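Oxidoreductase (Listeria innocua, PDB 3E18) binds NAD through a Rossmann-fold domain and, as a member of the GFO/IDH/MocA family, probably acts as a dehydrogenase. Local coordinates at the interface of chains A and B. Numbering follows the deposited sequence. Chains: chain A/B, oxidoreductase.

The interface of chains A and B. Residues chain A 154, 232, 234, 236; chain B 150, 240, 242, 247.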
ATOM      1  N   HIS A 154     -11.432  -6.719   0.996  1.00 28.61           N
ATOM      2  CA  HIS A 154     -10.717  -7.980   1.112  1.00 27.09           C
ATOM      3  C   HIS A 154     -11.672  -9.079   1.550  1.00 30.37           C
ATOM      4  O   HIS A 154     -12.615  -8.832   2.298  1.00 31.34           O
ATOM      5  CB  HIS A 154      -9.622  -7.861   2.178  1.00 25.54           C
ATOM      6  CG  HIS A 154      -8.391  -7.130   1.724  1.00 30.30           C
ATOM      7  ND1 HIS A 154      -7.298  -6.956   2.545  1.00 25.91           N
ATOM      8  CD2 HIS A 154      -8.064  -6.562   0.539  1.00 26.10           C
ATOM      9  CE1 HIS A 154      -6.361  -6.290   1.894  1.00 28.74           C
ATOM     10  NE2 HIS A 154      -6.797  -6.042   0.673  1.00 31.42           N
ATOM     11  N   ASN A 232      -7.738 -13.287   0.671  1.00 25.26           N
ATOM     12  CA  ASN A 232      -7.217 -12.698   1.891  1.00 24.24           C
ATOM     13  C   ASN A 232      -7.944 -13.264   3.093  1.00 28.95           C
ATOM     14  O   ASN A 232      -9.055 -12.840   3.408  1.00 32.24           O
ATOM     15  CB  ASN A 232      -7.414 -11.193   1.861  1.00 25.35           C
ATOM     16  CG  ASN A 232      -6.805 -10.560   0.643  1.00 27.69           C
ATOM     17  OD1 ASN A 232      -7.092 -10.953  -0.489  1.00 31.38           O
ATOM     18  ND2 ASN A 232      -5.960  -9.565   0.864  1.00 26.15           N
ATOM     19  N   ILE A 234      -7.127 -12.883   6.069  1.00 29.28           N
ATOM     20  CA  ILE A 234      -7.150 -11.819   7.043  1.00 28.51           C
ATOM     21  C   ILE A 234      -7.367 -10.538   6.242  1.00 30.37           C
ATOM     22  O   ILE A 234      -6.729 -10.350   5.210  1.00 25.33           O
ATOM     23  CB  ILE A 234      -5.811 -11.766   7.845  1.00 33.39           C
ATOM     24  CG1 ILE A 234      -5.646 -13.043   8.682  1.00 31.01           C
ATOM     25  CG2 ILE A 234      -5.745 -10.522   8.735  1.00 27.72           C
ATOM     26  CD1 ILE A 234      -4.252 -13.219   9.316  1.00 26.49           C
ATOM     27  N   LEU A 236      -7.466  -6.402   5.683  1.00 31.97           N
ATOM     28  CA  LEU A 236      -6.974  -5.097   6.093  1.00 26.85           C
ATOM     29  C   LEU A 236      -8.196  -4.167   6.196  1.00 27.85           C
ATOM     30  O   LEU A 236      -9.263  -4.547   5.730  1.00 27.43           O
ATOM     31  CB  LEU A 236      -5.946  -4.561   5.078  1.00 24.99           C
ATOM     32  CG  LEU A 236      -4.567  -5.245   5.058  1.00 27.06           C
ATOM     33  CD1 LEU A 236      -3.646  -4.568   4.044  1.00 22.24           C
ATOM     34  CD2 LEU A 236      -3.911  -5.233   6.435  1.00 29.75           C
TER
ATOM     35  N   GLU B 150       3.742  -7.380   2.739  1.00 24.93           N
ATOM     36  CA  GLU B 150       3.618  -5.936   2.991  1.00 24.78           C
ATOM     37  C   GLU B 150       4.348  -5.582   4.277  1.00 29.10           C
ATOM     38  O   GLU B 150       4.054  -6.131   5.336  1.00 21.59           O
ATOM     39  CB  GLU B 150       2.155  -5.479   3.008  1.00 25.17           C
ATOM     40  CG  GLU B 150       1.409  -5.879   1.733  1.00 22.56           C
ATOM     41  CD  GLU B 150       0.007  -5.316   1.597  1.00 24.34           C
ATOM     42  OE1 GLU B 150      -0.464  -4.627   2.522  1.00 29.98           O
ATOM     43  OE2 GLU B 150      -0.623  -5.578   0.538  1.00 24.03           O
ATOM     44  N   TYR B 240       2.038  -7.724   6.795  1.00 24.40           N
ATOM     45  CA  TYR B 240       0.849  -8.376   6.236  1.00 28.59           C
ATOM     46  C   TYR B 240       1.345  -9.200   5.067  1.00 28.39           C
ATOM     47  O   TYR B 240       1.957  -8.667   4.134  1.00 23.70           O
ATOM     48  CB  TYR B 240      -0.198  -7.345   5.798  1.00 24.03           C
ATOM     49  CG  TYR B 240      -1.463  -7.938   5.191  1.00 26.63           C
ATOM     50  CD1 TYR B 240      -2.408  -8.566   5.996  1.00 30.10           C
ATOM     51  CD2 TYR B 240      -1.717  -7.850   3.829  1.00 24.76           C
ATOM     52  CE1 TYR B 240      -3.559  -9.101   5.461  1.00 29.30           C
ATOM     53  CE2 TYR B 240      -2.870  -8.382   3.272  1.00 27.86           C
ATOM     54  CZ  TYR B 240      -3.785  -9.006   4.108  1.00 29.01           C
ATOM     55  OH  TYR B 240      -4.922  -9.537   3.593  1.00 26.56           O
ATOM     56  N   LYS B 242       0.750 -12.690   2.351  1.00 27.00           N
ATOM     57  CA  LYS B 242      -0.183 -13.616   1.711  1.00 27.40           C
ATOM     58  C   LYS B 242       0.516 -14.823   1.141  1.00 30.19           C
ATOM     59  O   LYS B 242       1.515 -14.710   0.428  1.00 26.26           O
ATOM     60  CB  LYS B 242      -0.969 -12.935   0.590  1.00 25.94           C
ATOM     61  CG  LYS B 242      -1.907 -11.817   1.045  1.00 29.00           C
ATOM     62  CD  LYS B 242      -2.577 -11.136  -0.153  1.00 23.41           C
ATOM     63  CE  LYS B 242      -3.645 -12.019  -0.777  1.00 27.63           C
ATOM     64  NZ  LYS B 242      -4.340 -11.308  -1.875  1.00 35.80           N
ATOM     65  N   THR B 247      -3.004 -16.558   5.276  1.00 33.43           N
ATOM     66  CA  THR B 247      -2.606 -15.148   5.344  1.00 30.19           C
ATOM     67  C   THR B 247      -2.082 -14.904   6.744  1.00 31.16           C
ATOM     68  O   THR B 247      -2.555 -15.526   7.693  1.00 34.02           O
ATOM     69  CB  THR B 247      -3.801 -14.211   5.052  1.00 27.13           C
ATOM     70  OG1 THR B 247      -4.402 -14.595   3.816  1.00 32.31           O
ATOM     71  CG2 THR B 247      -3.348 -12.741   4.941  1.00 30.60           C
TER
HETATM   72  O   HOH W   1      -4.579  -8.162  -1.534  1.00 42.43           O
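B:Tyr240 reaches from strand 239-243 of one subunit into the loop A:Asn232 to A:Leu236 of the other, and the tight part of this patch is built round its ring. With CG swung away from the backbone N (chi1 179°), the ring projects towards chain A and carries its hydroxyl between the side chain of A:Asn232 and the carbonyl of A:Ile234. There OH donates to the backbone carbonyl O of A:Ile234 at 2.6 Å, approaching almost straight down the C=O bond. The same oxygen accepts from ND2 of A:Asn232 at 2.9 Å, lying slightly out of the amide plane. Both partners lie at the ring's edge, in its plane; the amide is turned by 23° from that plane. The two bonds, one accepted and one donated, hold the hydroxyl in place. One face of the ring is covered by A:Leu236, whose CG stands over the centre while CD1 and CD2 spread towards opposite edges. A:His154 is a second-shell residue that probably steadies A:Leu236 and A:Asn232: its ND1 accepts from the backbone N of A:Leu236 at 3.2 Å, the donor tilted out of the imidazole plane, and ND2 of A:Asn232 stands over the centre of its ring. Beside the tyrosine, CG2 of B:Thr247 packs on CB of A:Ile234 at 3.9 Å.

The A:Asn232–B:Lys242 side is looser and wetter. The lysine chain bends at chi3 (73°) to bring NZ to OD1 of A:Asn232 at 3.1 Å, but it comes in from above the carbonyl plane, off the lone pairs. The patch is one part of a dimer contact in the deposited assembly, which may or may not be the biological one. Water 1 joins the same two side chains, 3.1 Å from ND2 of A:Asn232 and 3.2 Å from NZ of B:Lys242.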